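Local structure of 2-keto-3-deoxygluconate kinase (Thermotoga maritima, 2AFB) at the interface of chains A and B. The protein catalyses the ATP-dependent phosphorylation of 2-keto-3-deoxygluconate and belongs to the pfkB family of carbohydrate kinases. Numbering follows the deposited sequence. Chains: chain A/B, 2-keto-3-deoxygluconate kinase.

Contact 1: the interface of chains A and B. Residues chain A 34; chain B 71, 74-75.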
# COMPACT_ATOMS: atom_id res chain seq x y z
N PHE A 34 -11.86 -7.54 -11.29
CA PHE A 34 -12.62 -8.49 -10.48
C PHE A 34 -11.97 -8.80 -9.15
O PHE A 34 -12.63 -9.15 -8.15
CB PHE A 34 -12.74 -9.81 -11.26
CG PHE A 34 -13.59 -10.85 -10.58
CD1 PHE A 34 -14.95 -10.66 -10.42
CD2 PHE A 34 -13.02 -12.02 -10.10
CE1 PHE A 34 -15.73 -11.65 -9.80
CE2 PHE A 34 -13.79 -12.99 -9.48
CZ PHE A 34 -15.13 -12.80 -9.32
N PRO B 71 -16.78 -6.17 -15.78
CA PRO B 71 -16.11 -6.66 -14.58
C PRO B 71 -16.57 -6.08 -13.25
O PRO B 71 -16.37 -6.73 -12.23
CB PRO B 71 -14.65 -6.34 -14.81
CG PRO B 71 -14.57 -6.18 -16.39
CD PRO B 71 -15.85 -5.62 -16.77
N ASP B 74 -19.59 -8.06 -12.43
CA ASP B 74 -19.06 -9.35 -11.95
C ASP B 74 -18.54 -9.29 -10.52
O ASP B 74 -18.82 -10.19 -9.70
CB ASP B 74 -17.91 -9.85 -12.83
CG ASP B 74 -18.36 -10.26 -14.26
OD1 ASP B 74 -19.54 -10.57 -14.46
OD2 ASP B 74 -17.51 -10.32 -15.17
N ALA B 75 -17.74 -8.26 -10.23
CA ALA B 75 -17.14 -8.11 -8.88
C ALA B 75 -18.17 -7.82 -7.79
O ALA B 75 -18.05 -8.29 -6.67
CB ALA B 75 -16.13 -7.00 -8.90
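The backbone carbonyl O of B:Asp74 lies 3.4 Å from CE1 on the ring of A:Phe34. This is a van der Waals approach between an oxygen and an aromatic carbon. The ring belongs to the short 3-10 helix 33-35 of chain A. It comes against the first turns of helix 71-82 of chain B. The CD1–CE1 edge does the touching, and the carbonyl carbon of B:Asp74 lies in the plane of the ring at that edge. The peptide linking B:Asp74 to B:Ala75 is turned steeply against the ring, at nearly 70°. The ring edge therefore comes over the face of this peptide. CD1 is 3.7 Å from the B:Ala75 backbone N and about as far from its CA. In A:Phe34, CG anti to the backbone N (chi1 -176°) extends the ring away from that nitrogen and brings its CD1–CE1 edge to the helix of chain B.

The side chain of B:Asp74 contributes its CB methylene, 3.9 Å from CD1 of A:Phe34. Its carboxylate is directed away from the ring, because CG sits beside the backbone N and anti to the carbonyl carbon (chi1 -68°). The carboxylate therefore takes no part in the ring contact. The methyl CB of B:Ala75 packs near the backbone end of A:Phe34, 4.1 Å from its CA and as near to CD1. With a methyl group at B:Ala75, the ring edge lies close to the helix backbone. B:Pro71 is a peripheral neighbour, its carbonyl O 4.5 Å from CA of A:Phe34. The site fits an aromatic edge against a helix surface and probably helps set the relative position of the two subunits in the crystal assembly.

Contact 2: the interface of chains A and B. Residues chain A 33, 112, 114; chain B 70-72.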
# COMPACT_ATOMS: atom_id res chain seq x y z
N ILE A 33 -9.82 -6.16 -12.61
CA ILE A 33 -10.85 -5.44 -11.87
C ILE A 33 -11.54 -6.33 -10.86
O ILE A 33 -11.72 -5.94 -9.71
CB ILE A 33 -11.87 -4.77 -12.84
CG1 ILE A 33 -11.15 -3.65 -13.61
CG2 ILE A 33 -13.08 -4.25 -12.06
CD1 ILE A 33 -11.74 -3.21 -15.06
N LYS A 112 -7.16 -3.84 -20.96
CA LYS A 112 -8.61 -3.84 -21.18
C LYS A 112 -9.12 -2.56 -20.57
O LYS A 112 -8.65 -2.15 -19.48
CB LYS A 112 -9.26 -5.07 -20.55
CG LYS A 112 -10.80 -5.10 -20.61
CD LYS A 112 -11.37 -6.39 -20.01
CE LYS A 112 -12.91 -6.42 -19.97
NZ LYS A 112 -13.51 -6.62 -21.34
N VAL A 114 -12.66 -0.57 -19.60
CA VAL A 114 -14.07 -0.40 -19.45
C VAL A 114 -14.38 1.11 -19.36
O VAL A 114 -14.06 1.75 -18.39
CB VAL A 114 -14.54 -1.06 -18.15
CG1 VAL A 114 -16.01 -0.89 -17.98
CG2 VAL A 114 -14.16 -2.56 -18.14
N ASN B 70 -20.21 -6.61 -17.05
CA ASN B 70 -18.84 -6.07 -17.13
C ASN B 70 -18.10 -6.44 -15.85
O ASN B 70 -18.69 -7.04 -14.97
CB ASN B 70 -18.84 -4.57 -17.52
CG ASN B 70 -19.17 -3.62 -16.36
OD1 ASN B 70 -19.10 -4.01 -15.20
ND2 ASN B 70 -19.51 -2.33 -16.70
N PRO B 71 -16.78 -6.17 -15.78
CA PRO B 71 -16.11 -6.66 -14.58
C PRO B 71 -16.57 -6.08 -13.25
O PRO B 71 -16.37 -6.73 -12.23
CB PRO B 71 -14.65 -6.34 -14.81
CG PRO B 71 -14.57 -6.18 -16.39
CD PRO B 71 -15.85 -5.62 -16.77
N LEU B 72 -17.10 -4.87 -13.27
CA LEU B 72 -17.60 -4.26 -12.03
C LEU B 72 -18.87 -4.98 -11.59
O LEU B 72 -19.07 -5.24 -10.42
CB LEU B 72 -17.84 -2.77 -12.26
CG LEU B 72 -16.48 -2.08 -12.56
CD1 LEU B 72 -16.61 -0.84 -13.32
CD2 LEU B 72 -15.66 -1.91 -11.28
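B:Pro71 packs its ring carbons against A:Ile33, A:Lys112 and A:Val114. It starts helix 71-82 of chain B. Its CB meets CB of A:Ile33 at 3.8 Å and lies about as near to the CG2 methyl of that residue. The next atom, CG, turns to strand 112-116. There it meets CE of A:Lys112 at 4.0 Å and is as near to CG2 of A:Val114. The last carbon, CD, lies 3.7 Å from that same valine methyl, and the two side chains meet tip to tip.

The lysine offers its aliphatic chain to the proline. The chain is extended as far as CE and bends at the last torsion (chi4 73°), which swings the amino nitrogen NZ off its line.

CG2 of A:Ile33 also reaches CD2 of B:Leu72 at 3.6 Å, with the two side chains crossing at a slant. This branch stands anti to the isoleucine backbone N, which brings it over both B:Pro71 and B:Leu72. On the other flank, CG1 of A:Val114 lies 4.0 Å from the amide ND2 of B:Asn70, and the two side chains cross at about a right angle. OD1 of B:Asn70 makes a weak hydrogen bond with the backbone N of B:Leu72 at the start of the helix. The patch is a mainly apolar seat for the helix start and probably helps hold the two subunits together.

Contact 1 and contact 2 are neighbouring parts of one interface, with the centres of their C-alpha atoms about 6 Å apart. They share B:Pro71. Both draw on the first turns of helix 71-82 in chain B and on 3-10 helix 33-35 in chain A. Contact 2 adds strand 112-116. The same short helix thus meets its partner through two successive residues. The two-fold symmetry gives each contact a twin with the chains exchanged. The deposited assembly holds six copies of the kinase, but the structure alone does not show which oligomer acts in the cell.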